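Local atomic coordinates of putative polyketide synthase (Brevibacillus brevis, PDB entry 5HU7), a protein that probably catalyses the dehydration of beta-hydroxyacyl intermediates carried on acyl carrier protein, serving as the dehydratase domain of a trans-AT polyketide synthase. Residues E36-D41 with F208-L213; V138-L143 with A284-I289; Q149-E154 with Y183-H188; V189-S194 with A259-S264; F242-L247 with R292-G297. All blocks are in the same frame, centred on the assembly; numbering follows the deposited sequence.

The five contacts lie in a double-hotdog dehydratase, mostly in its second half. Interaction 1 ties the loop 36-41, from the first half, to the turn that starts helix 212-227. Interactions 5, 2, 4 and 3 follow the strands of the second half outward: 241-249, 287-298, 276-281, 258-263, 188-193, 179-185 and 154-157, the outermost within the chain. Interactions 3 and 4 lie closest, with centres about 10 Å apart, and join where Y183 O meets L190 N; the centres of interactions 1 and 3 are about 28 Å apart. Along the chain, interaction 2 opens before 3 and 4 and closes after both. F208 of interaction 1 packs on L247 and I289, connecting the turn to the sheet.

Interaction 1. Residues E36-D41 with F208-L213; sequences ELFMAD and FHPSLL
The F38 ring takes P210 CB over one face in a CH-pi contact, with CB 3.9 Å from the ring centroid and 16° off the ring normal, shifted toward the rim. At the edge, near the ring plane, F208 O lies 3.4 Å from F38 CE2. The F38 side chain meets P210 at about a right angle, its CG set anti to the carbonyl carbon (chi1 -72°) where the ring can reach the proline. The H209 imidazole has P210 CD over one face and S211 CA at its edge. H209 ND1 accepts a capping bond of 3.0 Å from S211 N, while NE2 bonds to P196 O, so the ring's rotation is fixed. L37 brings its CG to 4.1 Å from P210 CG. Residues H209 to L212 form a type I turn leading into helix 212-227 of the second hotdog half; the sequence here resembles the HPxLLD motif that carries an active-site acid in related dehydratases. L37 and F38 come from a loop of the first half. No hydrogen bond crosses between the segments; the join rests on apolar and CH-pi packing, probably helped by the positive rim of the F38 ring facing a carbonyl oxygen.

Interaction 2. Residues V138-L143 with A284-I289; sequences VEVPTL and AGRIGI
Two backbone hydrogen bonds join the segments: L143 N gives to G285 O at 2.8 Å, and I287 N gives to P141 O at 3.1 Å. They flank a single beta bridge between T142 and R286, where the linker after strand 125-135 meets the start of strand 287-298 in the second hotdog half. Neither bond is straight, that of L143 N being 149° at the hydrogen. The backbones meet in this one bridge only, the directions of 140-143 and 284-287 differing by 124°. CA-H...O contacts fill in around it: T142 CA sits 3.3 Å from G285 O, and G285 CA, with no side chain in the way, comes to 3.5 Å from L143 O. R286 N gives its hydrogen bond to D282 OD1. Further out, I287 supplies the apolar centre. Its CG1 is anti to the carbonyl carbon (chi1 -65°), and the CD1 beyond it meets L143 CG at 3.7 Å and also touches the P141 ring at CB and CG. V140 crosses R286 at about a right angle, its CB lying at the edge of the guanidinium, in plane, 3.9 Å from R286 NH1. V140 CG1 comes within 3.4 Å of I287 O.

Interaction 3. Residues Q149-E154 with Y183-H188; sequences QAESSE and YRAPGH
The backbones of S153 and E154 both turn to R184: S153 N gives to R184 O at 2.8 Å, E154 N reaches the same oxygen only weakly, and R184 N returns a bond to E154 O at 2.9 Å. Q149 lies over Y183, its amide plane 4° from the ring plane and stacked on it. Q149 CG makes a CH-pi contact 3.7 Å from the Y183 centroid, near the rim. S152 OG, at the edge of that ring, sits between its own backbone N and carbonyl carbon (chi1 47°) and bonds back to Q149 O. S153 and E154, both opposite R184, form a classic beta bulge, where the chain leaving helix 145-150 enters strand 154-157, the outermost within the chain. S153 OG sits over the R184 guanidinium face, 3.0 Å from NH2 but poorly angled, and bonds weakly to R184 O instead; R184 NE has a weak bond to Y222 OH. E151 puts its carboxylate at the edge of the H188 imidazole, the planes 88° apart. H188 NE2 is buried without a hydrogen-bond partner, E151 OE2 being 3.7 Å away.

Interaction 4. Residues V189-S194 with A259-S264; sequences VLVKLS and ALIRFS
I261 CD1 fits into the hollow between two valines of the facing strand, 3.8 Å from V189 CG2 and 4.0 Å from V191 CG2. A chi1 of -56° sets I261 CG1 anti to the carbonyl carbon, and CD1 beyond it enters the gap, while I261 CB rests 3.7 Å from V189 CG2. Beside it A259 is the small residue: V191 CB stands 4.4 Å from A259 CB, and L193 CD1 fills in from further along its strand, 4.2 Å from the same methyl. On the other face L190 and L260 make a non-hydrogen-bonded pair, L190 CD1 lying against L260 CB at 4.1 Å. Four backbone bonds tie V189 to I261 and V191 to A259 in regular antiparallel pairing, with the strand directions 156° apart. This is sheet core of the second hotdog half. Helix 212-227 packs with L216 and S219 on the face of A259, V191 and I261, while helix 145-150 lies on L190 and L260. Strand 179-185 continues the sheet past 188-193, and strand 276-281 past 258-263.

Interaction 5. Residues F242-L247 with R292-G297; sequences FTLEEL and RGFSMG
F242 CD1 touches F294 CE1 at 3.9 Å, the two rings meeting obliquely with planes 55° apart. F242 CG sits between its backbone N and carbonyl carbon (chi1 76°), and from there CD1 comes to the edge of the F294 ring, near its plane. L244 CD1 packs on the same residue, 4.0 Å from F294 CB, so F242, L244 and F294 build one apolar face. On the other face T243 OG1 lies 3.6 Å from S295 CB. In the backbone, T243 and S295 exchange two hydrogen bonds as an antiparallel pair, and E246 and R292 do the same further along. Between these pairs the register shifts: E245 and E246 both face R292, a classic beta bulge, while G293 and F294 both face L276, a G1 bulge with G293 at positive phi. G293 O takes a bond from E245 N, which sits 58° out of the carbonyl plane. A water gives a second bond to G293 O at 2.7 Å and also joins T243 OG1, at 2.9 Å. G293 N is bonded to D277 OD1. Both strands turn a corner, at E245 and at G293. Strand 76-84 of the first hotdog half pairs with the far side of 241-249, and strand 276-281 with 287-298. F242 packs on L52, Y55 and L56 of helix 52-65, while M296 reaches both helix 52-65 and helix 212-227.

Interaction 1. Residues E36-D41 with F208-L213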
# COMPACT_ATOMS: atom_id res chain seq x y z
N GLU A 36 -18.59 -8.25 -3.20
CA GLU A 36 -17.41 -8.86 -2.58
C GLU A 36 -17.77 -9.94 -1.52
O GLU A 36 -18.95 -10.21 -1.28
CB GLU A 36 -16.46 -7.80 -2.04
CG GLU A 36 -15.86 -6.91 -3.12
CD GLU A 36 -16.69 -5.73 -3.59
OE1 GLU A 36 -17.76 -5.46 -2.98
OE2 GLU A 36 -16.27 -5.06 -4.56
N LEU A 37 -16.75 -10.62 -0.98
CA LEU A 37 -16.83 -11.74 -0.02
C LEU A 37 -17.73 -11.53 1.21
O LEU A 37 -18.65 -12.33 1.45
CB LEU A 37 -15.39 -12.08 0.44
CG LEU A 37 -15.20 -13.32 1.29
CD1 LEU A 37 -15.81 -14.56 0.61
CD2 LEU A 37 -13.73 -13.54 1.55
N PHE A 38 -17.48 -10.49 1.98
CA PHE A 38 -18.26 -10.22 3.20
C PHE A 38 -19.61 -9.60 2.84
O PHE A 38 -20.59 -9.78 3.55
CB PHE A 38 -17.49 -9.32 4.17
CG PHE A 38 -16.34 -10.05 4.82
CD1 PHE A 38 -15.19 -10.36 4.10
CD2 PHE A 38 -16.42 -10.46 6.15
CE1 PHE A 38 -14.15 -11.06 4.69
CE2 PHE A 38 -15.37 -11.17 6.73
CZ PHE A 38 -14.25 -11.46 6.00
N MET A 39 -19.67 -8.96 1.67
CA MET A 39 -20.88 -8.32 1.16
C MET A 39 -21.85 -9.37 0.63
O MET A 39 -23.03 -9.06 0.48
CB MET A 39 -20.55 -7.37 -0.02
CG MET A 39 -19.26 -6.61 0.10
SD MET A 39 -19.25 -5.54 1.53
CE MET A 39 -19.73 -4.17 0.79
N ALA A 40 -21.32 -10.57 0.24
CA ALA A 40 -22.02 -11.73 -0.34
C ALA A 40 -23.43 -11.92 0.21
O ALA A 40 -23.60 -12.25 1.40
CB ALA A 40 -21.21 -13.00 -0.12
N ASP A 41 -24.43 -11.70 -0.66
CA ASP A 41 -25.83 -11.78 -0.29
C ASP A 41 -26.67 -12.55 -1.32
O ASP A 41 -26.31 -12.63 -2.50
CB ASP A 41 -26.37 -10.35 -0.16
CG ASP A 41 -27.64 -10.27 0.64
OD1 ASP A 41 -28.71 -10.61 0.09
OD2 ASP A 41 -27.60 -9.76 1.78
N PHE A 208 -12.35 -13.54 11.06
CA PHE A 208 -13.80 -13.60 11.11
C PHE A 208 -14.33 -14.11 9.79
O PHE A 208 -14.02 -13.54 8.74
CB PHE A 208 -14.42 -12.23 11.34
CG PHE A 208 -14.13 -11.62 12.68
CD1 PHE A 208 -14.88 -11.95 13.79
CD2 PHE A 208 -13.15 -10.65 12.82
CE1 PHE A 208 -14.63 -11.37 15.01
CE2 PHE A 208 -12.88 -10.09 14.06
CZ PHE A 208 -13.62 -10.44 15.14
N HIS A 209 -15.17 -15.15 9.85
CA HIS A 209 -15.76 -15.76 8.69
C HIS A 209 -16.83 -14.80 8.15
O HIS A 209 -17.53 -14.17 8.95
CB HIS A 209 -16.39 -17.10 9.10
CG HIS A 209 -16.81 -17.96 7.96
ND1 HIS A 209 -18.01 -17.75 7.31
CD2 HIS A 209 -16.17 -19.00 7.39
CE1 HIS A 209 -18.04 -18.64 6.32
NE2 HIS A 209 -17.01 -19.48 6.40
N PRO A 210 -17.02 -14.68 6.81
CA PRO A 210 -18.02 -13.74 6.30
C PRO A 210 -19.48 -14.07 6.63
O PRO A 210 -20.33 -13.20 6.46
CB PRO A 210 -17.77 -13.76 4.78
CG PRO A 210 -17.13 -15.04 4.53
CD PRO A 210 -16.27 -15.30 5.70
N SER A 211 -19.78 -15.30 7.08
CA SER A 211 -21.15 -15.74 7.38
C SER A 211 -21.45 -15.86 8.88
O SER A 211 -22.57 -16.20 9.22
CB SER A 211 -21.40 -17.09 6.73
OG SER A 211 -20.92 -17.11 5.39
N LEU A 212 -20.47 -15.60 9.76
CA LEU A 212 -20.63 -15.72 11.21
C LEU A 212 -21.79 -14.91 11.82
O LEU A 212 -22.42 -15.37 12.77
CB LEU A 212 -19.29 -15.33 11.88
CG LEU A 212 -19.25 -15.36 13.40
CD1 LEU A 212 -19.53 -16.76 13.91
CD2 LEU A 212 -17.91 -14.86 13.91
N LEU A 213 -22.06 -13.71 11.32
CA LEU A 213 -23.14 -12.84 11.83
C LEU A 213 -24.52 -13.38 11.43
O LEU A 213 -25.48 -13.25 12.19
CB LEU A 213 -22.94 -11.42 11.26
CG LEU A 213 -23.96 -10.33 11.65
CD1 LEU A 213 -23.86 -10.02 13.14
CD2 LEU A 213 -23.76 -9.08 10.76

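Interaction 2. Residues V138-L143 with A284-I289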
# COMPACT_ATOMS: atom_id res chain seq x y z
N VAL A 138 -0.87 -14.64 27.74
CA VAL A 138 -0.19 -15.59 28.62
C VAL A 138 -1.03 -16.81 29.00
O VAL A 138 -0.48 -17.83 29.39
CB VAL A 138 0.37 -14.89 29.88
CG1 VAL A 138 1.37 -13.80 29.50
CG2 VAL A 138 -0.73 -14.34 30.77
N GLU A 139 -2.36 -16.66 28.97
CA GLU A 139 -3.27 -17.75 29.27
C GLU A 139 -4.47 -17.69 28.34
O GLU A 139 -5.37 -16.89 28.56
CB GLU A 139 -3.69 -17.65 30.75
CG GLU A 139 -4.17 -18.98 31.34
CD GLU A 139 -4.52 -18.91 32.82
OE1 GLU A 139 -5.03 -17.86 33.26
OE2 GLU A 139 -4.27 -19.91 33.53
N VAL A 140 -4.47 -18.51 27.27
CA VAL A 140 -5.59 -18.57 26.31
C VAL A 140 -6.74 -19.34 26.98
O VAL A 140 -6.49 -20.43 27.49
CB VAL A 140 -5.16 -19.18 24.95
CG1 VAL A 140 -6.37 -19.47 24.05
CG2 VAL A 140 -4.18 -18.25 24.25
N PRO A 141 -7.95 -18.78 27.08
CA PRO A 141 -9.03 -19.50 27.78
C PRO A 141 -9.64 -20.65 26.98
O PRO A 141 -9.43 -20.79 25.77
CB PRO A 141 -10.03 -18.40 28.11
CG PRO A 141 -9.86 -17.38 27.07
CD PRO A 141 -8.44 -17.48 26.56
N THR A 142 -10.34 -21.50 27.68
CA THR A 142 -10.98 -22.68 27.12
C THR A 142 -12.38 -22.85 27.66
O THR A 142 -12.75 -22.28 28.68
CB THR A 142 -10.18 -23.94 27.49
OG1 THR A 142 -10.19 -24.05 28.91
CG2 THR A 142 -8.74 -23.90 27.00
N LEU A 143 -13.14 -23.69 26.98
CA LEU A 143 -14.50 -24.06 27.37
C LEU A 143 -14.51 -25.54 27.57
O LEU A 143 -13.85 -26.26 26.83
CB LEU A 143 -15.50 -23.70 26.26
CG LEU A 143 -15.65 -22.22 25.93
CD1 LEU A 143 -16.74 -22.01 24.91
CD2 LEU A 143 -15.97 -21.39 27.18
N ALA A 284 -12.22 -28.69 20.30
CA ALA A 284 -11.67 -29.01 21.63
C ALA A 284 -12.01 -27.99 22.73
O ALA A 284 -11.63 -28.20 23.87
CB ALA A 284 -10.15 -29.13 21.52
N GLY A 285 -12.69 -26.90 22.41
CA GLY A 285 -13.02 -25.90 23.42
C GLY A 285 -12.00 -24.79 23.55
O GLY A 285 -12.22 -23.89 24.37
N ARG A 286 -10.89 -24.82 22.79
CA ARG A 286 -9.88 -23.75 22.86
C ARG A 286 -10.44 -22.49 22.19
O ARG A 286 -10.74 -22.49 20.99
CB ARG A 286 -8.54 -24.17 22.22
CG ARG A 286 -7.43 -23.09 22.35
CD ARG A 286 -6.04 -23.58 21.95
NE ARG A 286 -5.47 -24.54 22.90
CZ ARG A 286 -4.86 -24.24 24.04
NH1 ARG A 286 -4.73 -22.97 24.42
NH2 ARG A 286 -4.37 -25.20 24.82
N ILE A 287 -10.60 -21.42 22.98
CA ILE A 287 -11.18 -20.17 22.48
C ILE A 287 -10.17 -19.43 21.59
O ILE A 287 -9.01 -19.25 21.97
CB ILE A 287 -11.65 -19.28 23.68
CG1 ILE A 287 -12.80 -19.98 24.40
CG2 ILE A 287 -12.07 -17.89 23.20
CD1 ILE A 287 -13.06 -19.52 25.73
N GLY A 288 -10.63 -19.03 20.42
CA GLY A 288 -9.86 -18.26 19.47
C GLY A 288 -10.22 -16.78 19.49
O GLY A 288 -9.38 -15.96 19.14
N ILE A 289 -11.50 -16.45 19.82
CA ILE A 289 -12.00 -15.08 19.85
C ILE A 289 -13.00 -14.91 21.00
O ILE A 289 -13.95 -15.67 21.13
CB ILE A 289 -12.70 -14.68 18.51
CG1 ILE A 289 -11.79 -14.87 17.27
CG2 ILE A 289 -13.19 -13.22 18.59
CD1 ILE A 289 -12.53 -15.01 15.99

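Interaction 3. Residues Q149-E154 with Y183-H188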
# COMPACT_ATOMS: atom_id res chain seq x y z
N GLN A 149 -22.68 -28.76 27.48
CA GLN A 149 -23.70 -29.52 26.79
C GLN A 149 -24.58 -30.34 27.75
O GLN A 149 -25.79 -30.41 27.54
CB GLN A 149 -23.05 -30.46 25.77
CG GLN A 149 -22.37 -29.73 24.62
CD GLN A 149 -21.56 -30.67 23.76
OE1 GLN A 149 -21.49 -31.88 23.99
NE2 GLN A 149 -20.92 -30.13 22.75
N ALA A 150 -24.00 -30.94 28.80
CA ALA A 150 -24.76 -31.75 29.77
C ALA A 150 -25.69 -30.92 30.66
O ALA A 150 -26.67 -31.43 31.17
CB ALA A 150 -23.80 -32.54 30.65
N GLU A 151 -25.35 -29.65 30.83
CA GLU A 151 -26.10 -28.68 31.62
C GLU A 151 -27.41 -28.18 30.93
O GLU A 151 -28.26 -27.61 31.61
CB GLU A 151 -25.14 -27.46 31.86
CG GLU A 151 -25.59 -26.41 32.86
CD GLU A 151 -24.76 -25.14 32.80
OE1 GLU A 151 -23.54 -25.23 32.53
OE2 GLU A 151 -25.34 -24.05 33.00
N SER A 152 -27.60 -28.39 29.62
CA SER A 152 -28.71 -27.80 28.89
C SER A 152 -30.08 -28.41 29.21
O SER A 152 -30.21 -29.60 29.54
CB SER A 152 -28.45 -27.80 27.39
OG SER A 152 -27.98 -29.04 26.89
N SER A 153 -31.10 -27.54 29.15
CA SER A 153 -32.50 -27.89 29.39
C SER A 153 -33.19 -28.24 28.06
O SER A 153 -34.19 -28.95 28.06
CB SER A 153 -33.20 -26.72 30.06
OG SER A 153 -33.08 -25.53 29.30
N GLU A 154 -32.68 -27.72 26.93
CA GLU A 154 -33.19 -28.02 25.61
C GLU A 154 -32.04 -28.06 24.61
O GLU A 154 -31.03 -27.38 24.79
CB GLU A 154 -34.15 -26.90 25.16
CG GLU A 154 -35.54 -27.00 25.74
CD GLU A 154 -36.58 -26.14 25.05
OE1 GLU A 154 -36.25 -25.53 24.01
OE2 GLU A 154 -37.72 -26.06 25.56
N TYR A 183 -27.65 -25.68 21.93
CA TYR A 183 -27.77 -26.16 23.31
C TYR A 183 -28.19 -24.99 24.20
O TYR A 183 -27.42 -24.07 24.36
CB TYR A 183 -26.42 -26.67 23.79
CG TYR A 183 -25.93 -27.91 23.07
CD1 TYR A 183 -25.12 -27.81 21.95
CD2 TYR A 183 -26.11 -29.17 23.62
CE1 TYR A 183 -24.60 -28.93 21.33
CE2 TYR A 183 -25.57 -30.30 23.03
CZ TYR A 183 -24.83 -30.18 21.87
OH TYR A 183 -24.29 -31.29 21.27
N ARG A 184 -29.37 -25.04 24.80
CA ARG A 184 -29.83 -23.97 25.66
C ARG A 184 -29.74 -24.35 27.10
O ARG A 184 -30.23 -25.40 27.52
CB ARG A 184 -31.28 -23.53 25.40
CG ARG A 184 -31.63 -22.27 26.25
CD ARG A 184 -33.04 -21.74 26.17
NE ARG A 184 -34.04 -22.74 26.56
CZ ARG A 184 -34.34 -23.07 27.82
NH1 ARG A 184 -33.72 -22.49 28.85
NH2 ARG A 184 -35.27 -23.99 28.06
N ALA A 185 -29.29 -23.41 27.88
CA ALA A 185 -29.27 -23.57 29.31
C ALA A 185 -29.74 -22.26 29.88
O ALA A 185 -29.74 -21.24 29.18
CB ALA A 185 -27.85 -23.84 29.76
N PRO A 186 -30.07 -22.22 31.18
CA PRO A 186 -30.41 -20.93 31.80
C PRO A 186 -29.17 -20.03 31.81
O PRO A 186 -28.11 -20.46 32.26
CB PRO A 186 -30.86 -21.34 33.21
CG PRO A 186 -31.17 -22.80 33.09
CD PRO A 186 -30.13 -23.30 32.17
N GLY A 187 -29.28 -18.86 31.19
CA GLY A 187 -28.17 -17.91 31.09
C GLY A 187 -27.22 -18.05 29.90
O GLY A 187 -26.35 -17.19 29.73
N HIS A 188 -27.36 -19.13 29.07
CA HIS A 188 -26.48 -19.27 27.90
C HIS A 188 -27.05 -20.12 26.77
O HIS A 188 -27.93 -20.94 26.98
CB HIS A 188 -25.07 -19.81 28.28
CG HIS A 188 -24.98 -21.28 28.59
ND1 HIS A 188 -25.06 -22.25 27.59
CD2 HIS A 188 -24.71 -21.90 29.76
CE1 HIS A 188 -24.92 -23.42 28.19
NE2 HIS A 188 -24.69 -23.26 29.49

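Interaction 4. Residues V189-S194 with A259-S264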
# COMPACT_ATOMS: atom_id res chain seq x y z
N VAL A 189 -26.49 -19.92 25.58
CA VAL A 189 -26.77 -20.73 24.41
C VAL A 189 -25.42 -21.14 23.86
O VAL A 189 -24.52 -20.31 23.80
CB VAL A 189 -27.69 -20.08 23.34
CG1 VAL A 189 -29.07 -19.83 23.91
CG2 VAL A 189 -27.11 -18.78 22.80
N LEU A 190 -25.24 -22.43 23.56
CA LEU A 190 -24.00 -22.94 22.96
C LEU A 190 -24.41 -23.38 21.57
O LEU A 190 -25.20 -24.31 21.42
CB LEU A 190 -23.37 -24.08 23.77
CG LEU A 190 -22.16 -24.73 23.11
CD1 LEU A 190 -20.94 -23.82 23.21
CD2 LEU A 190 -21.88 -26.12 23.73
N VAL A 191 -23.93 -22.66 20.57
CA VAL A 191 -24.30 -22.92 19.19
C VAL A 191 -23.24 -23.77 18.54
O VAL A 191 -22.08 -23.36 18.54
CB VAL A 191 -24.44 -21.59 18.40
CG1 VAL A 191 -24.90 -21.84 16.98
CG2 VAL A 191 -25.40 -20.64 19.10
N LYS A 192 -23.63 -24.88 17.93
CA LYS A 192 -22.70 -25.69 17.15
C LYS A 192 -22.80 -25.15 15.72
O LYS A 192 -23.88 -25.12 15.13
CB LYS A 192 -23.06 -27.17 17.19
CG LYS A 192 -22.04 -28.03 16.46
CD LYS A 192 -22.21 -29.49 16.80
CE LYS A 192 -21.34 -30.38 15.95
NZ LYS A 192 -21.79 -30.42 14.53
N LEU A 193 -21.67 -24.70 15.19
CA LEU A 193 -21.62 -24.06 13.88
C LEU A 193 -21.12 -24.96 12.79
O LEU A 193 -20.22 -25.76 13.00
CB LEU A 193 -20.70 -22.83 13.94
CG LEU A 193 -21.14 -21.73 14.88
CD1 LEU A 193 -20.02 -20.79 15.12
CD2 LEU A 193 -22.38 -21.02 14.37
N SER A 194 -21.59 -24.70 11.58
CA SER A 194 -21.12 -25.36 10.37
C SER A 194 -21.12 -24.25 9.34
O SER A 194 -22.00 -24.15 8.50
CB SER A 194 -22.00 -26.56 10.02
OG SER A 194 -21.95 -26.87 8.64
N ALA A 259 -20.00 -21.34 19.28
CA ALA A 259 -20.12 -20.01 19.86
C ALA A 259 -20.91 -20.14 21.16
O ALA A 259 -22.01 -20.69 21.14
CB ALA A 259 -20.84 -19.07 18.89
N LEU A 260 -20.34 -19.73 22.27
CA LEU A 260 -21.02 -19.71 23.56
C LEU A 260 -21.47 -18.27 23.75
O LEU A 260 -20.63 -17.39 23.68
CB LEU A 260 -20.08 -20.12 24.69
CG LEU A 260 -20.69 -20.09 26.11
CD1 LEU A 260 -21.77 -21.10 26.27
CD2 LEU A 260 -19.64 -20.33 27.13
N ILE A 261 -22.77 -18.03 23.91
CA ILE A 261 -23.31 -16.68 24.03
C ILE A 261 -23.97 -16.58 25.39
O ILE A 261 -24.75 -17.45 25.77
CB ILE A 261 -24.32 -16.35 22.90
CG1 ILE A 261 -23.72 -16.54 21.49
CG2 ILE A 261 -24.85 -14.92 23.05
CD1 ILE A 261 -24.74 -16.93 20.46
N ARG A 262 -23.70 -15.48 26.09
CA ARG A 262 -24.22 -15.17 27.42
C ARG A 262 -24.55 -13.68 27.47
O ARG A 262 -24.08 -12.90 26.63
CB ARG A 262 -23.12 -15.40 28.49
CG ARG A 262 -22.62 -16.83 28.68
CD ARG A 262 -21.58 -16.82 29.80
NE ARG A 262 -20.87 -18.10 30.00
CZ ARG A 262 -21.31 -19.14 30.70
NH1 ARG A 262 -22.52 -19.12 31.26
NH2 ARG A 262 -20.55 -20.23 30.84
N PHE A 263 -25.24 -13.27 28.52
CA PHE A 263 -25.46 -11.86 28.81
C PHE A 263 -24.25 -11.41 29.59
O PHE A 263 -23.78 -12.16 30.46
CB PHE A 263 -26.69 -11.63 29.68
CG PHE A 263 -27.97 -11.85 28.96
CD1 PHE A 263 -28.42 -10.92 28.02
CD2 PHE A 263 -28.72 -13.01 29.18
CE1 PHE A 263 -29.60 -11.15 27.32
CE2 PHE A 263 -29.91 -13.21 28.51
CZ PHE A 263 -30.34 -12.28 27.57
N SER A 264 -23.75 -10.19 29.31
CA SER A 264 -22.59 -9.63 30.02
C SER A 264 -23.03 -9.22 31.43
O SER A 264 -24.16 -8.76 31.60
CB SER A 264 -21.99 -8.46 29.23
OG SER A 264 -22.75 -7.28 29.39

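Interaction 5. Residues F242-L247 with R292-G297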
# COMPACT_ATOMS: atom_id res chain seq x y z
N PHE A 242 -23.38 -0.84 16.21
CA PHE A 242 -22.99 -1.68 17.32
C PHE A 242 -21.90 -1.02 18.13
O PHE A 242 -21.24 -0.10 17.65
CB PHE A 242 -22.53 -3.07 16.84
CG PHE A 242 -21.14 -3.11 16.24
CD1 PHE A 242 -20.01 -3.29 17.04
CD2 PHE A 242 -20.96 -3.01 14.87
CE1 PHE A 242 -18.75 -3.44 16.47
CE2 PHE A 242 -19.70 -3.14 14.31
CZ PHE A 242 -18.61 -3.37 15.10
N THR A 243 -21.72 -1.50 19.36
CA THR A 243 -20.64 -1.15 20.26
C THR A 243 -20.03 -2.45 20.79
O THR A 243 -20.74 -3.46 20.92
CB THR A 243 -21.09 -0.25 21.43
OG1 THR A 243 -22.11 -0.92 22.16
CG2 THR A 243 -21.56 1.12 20.97
N LEU A 244 -18.73 -2.44 21.08
CA LEU A 244 -18.05 -3.61 21.61
C LEU A 244 -16.98 -3.16 22.55
O LEU A 244 -16.03 -2.50 22.15
CB LEU A 244 -17.51 -4.44 20.45
CG LEU A 244 -16.61 -5.64 20.70
CD1 LEU A 244 -17.28 -6.66 21.46
CD2 LEU A 244 -16.18 -6.25 19.39
N GLU A 245 -17.15 -3.47 23.83
CA GLU A 245 -16.20 -3.06 24.84
C GLU A 245 -14.83 -3.66 24.66
O GLU A 245 -13.85 -2.95 24.81
CB GLU A 245 -16.73 -3.30 26.26
CG GLU A 245 -17.47 -2.11 26.84
CD GLU A 245 -16.67 -0.81 26.84
OE1 GLU A 245 -15.65 -0.74 27.56
OE2 GLU A 245 -17.00 0.08 26.02
N GLU A 246 -14.75 -4.95 24.35
CA GLU A 246 -13.47 -5.61 24.20
C GLU A 246 -13.56 -6.79 23.29
O GLU A 246 -14.55 -7.50 23.31
CB GLU A 246 -12.94 -6.06 25.58
CG GLU A 246 -11.46 -6.39 25.61
CD GLU A 246 -10.98 -6.78 27.00
OE1 GLU A 246 -11.18 -7.96 27.38
OE2 GLU A 246 -10.44 -5.90 27.71
N LEU A 247 -12.50 -7.02 22.53
CA LEU A 247 -12.37 -8.12 21.61
C LEU A 247 -10.94 -8.60 21.72
O LEU A 247 -10.02 -7.81 21.49
CB LEU A 247 -12.64 -7.63 20.17
CG LEU A 247 -12.20 -8.49 18.99
CD1 LEU A 247 -12.78 -9.85 19.04
CD2 LEU A 247 -12.62 -7.85 17.67
N ARG A 292 -16.50 -9.19 24.50
CA ARG A 292 -17.10 -8.82 25.76
C ARG A 292 -17.78 -7.46 25.61
O ARG A 292 -17.20 -6.55 25.04
CB ARG A 292 -16.04 -8.80 26.88
CG ARG A 292 -15.48 -10.20 27.23
CD ARG A 292 -16.53 -11.05 27.97
NE ARG A 292 -16.10 -12.36 28.47
CZ ARG A 292 -15.32 -12.56 29.54
NH1 ARG A 292 -15.01 -13.80 29.91
NH2 ARG A 292 -14.84 -11.53 30.23
N GLY A 293 -19.03 -7.38 26.04
CA GLY A 293 -19.78 -6.15 26.03
C GLY A 293 -20.23 -5.77 24.64
O GLY A 293 -20.16 -4.60 24.29
N PHE A 294 -20.78 -6.76 23.89
CA PHE A 294 -21.27 -6.61 22.53
C PHE A 294 -22.75 -6.22 22.51
O PHE A 294 -23.59 -6.96 22.98
CB PHE A 294 -21.07 -7.92 21.75
CG PHE A 294 -21.47 -7.84 20.29
CD1 PHE A 294 -20.89 -6.90 19.44
CD2 PHE A 294 -22.44 -8.68 19.77
CE1 PHE A 294 -21.24 -6.83 18.09
CE2 PHE A 294 -22.78 -8.62 18.41
CZ PHE A 294 -22.18 -7.69 17.58
N SER A 295 -23.05 -5.11 21.85
CA SER A 295 -24.41 -4.58 21.78
C SER A 295 -24.72 -4.09 20.39
O SER A 295 -24.00 -3.27 19.82
CB SER A 295 -24.58 -3.44 22.78
OG SER A 295 -25.95 -3.12 22.93
N MET A 296 -25.78 -4.59 19.83
CA MET A 296 -26.24 -4.18 18.50
C MET A 296 -27.37 -3.19 18.65
O MET A 296 -28.23 -3.39 19.50
CB MET A 296 -26.71 -5.39 17.70
CG MET A 296 -25.62 -6.37 17.44
SD MET A 296 -26.23 -7.77 16.52
CE MET A 296 -27.06 -8.67 17.87
N GLY A 297 -27.37 -2.15 17.83
CA GLY A 297 -28.42 -1.14 17.89
C GLY A 297 -29.64 -1.58 17.11
O GLY A 297 -29.51 -2.30 16.11
O HOH W 1 -21.10 -2.07 24.63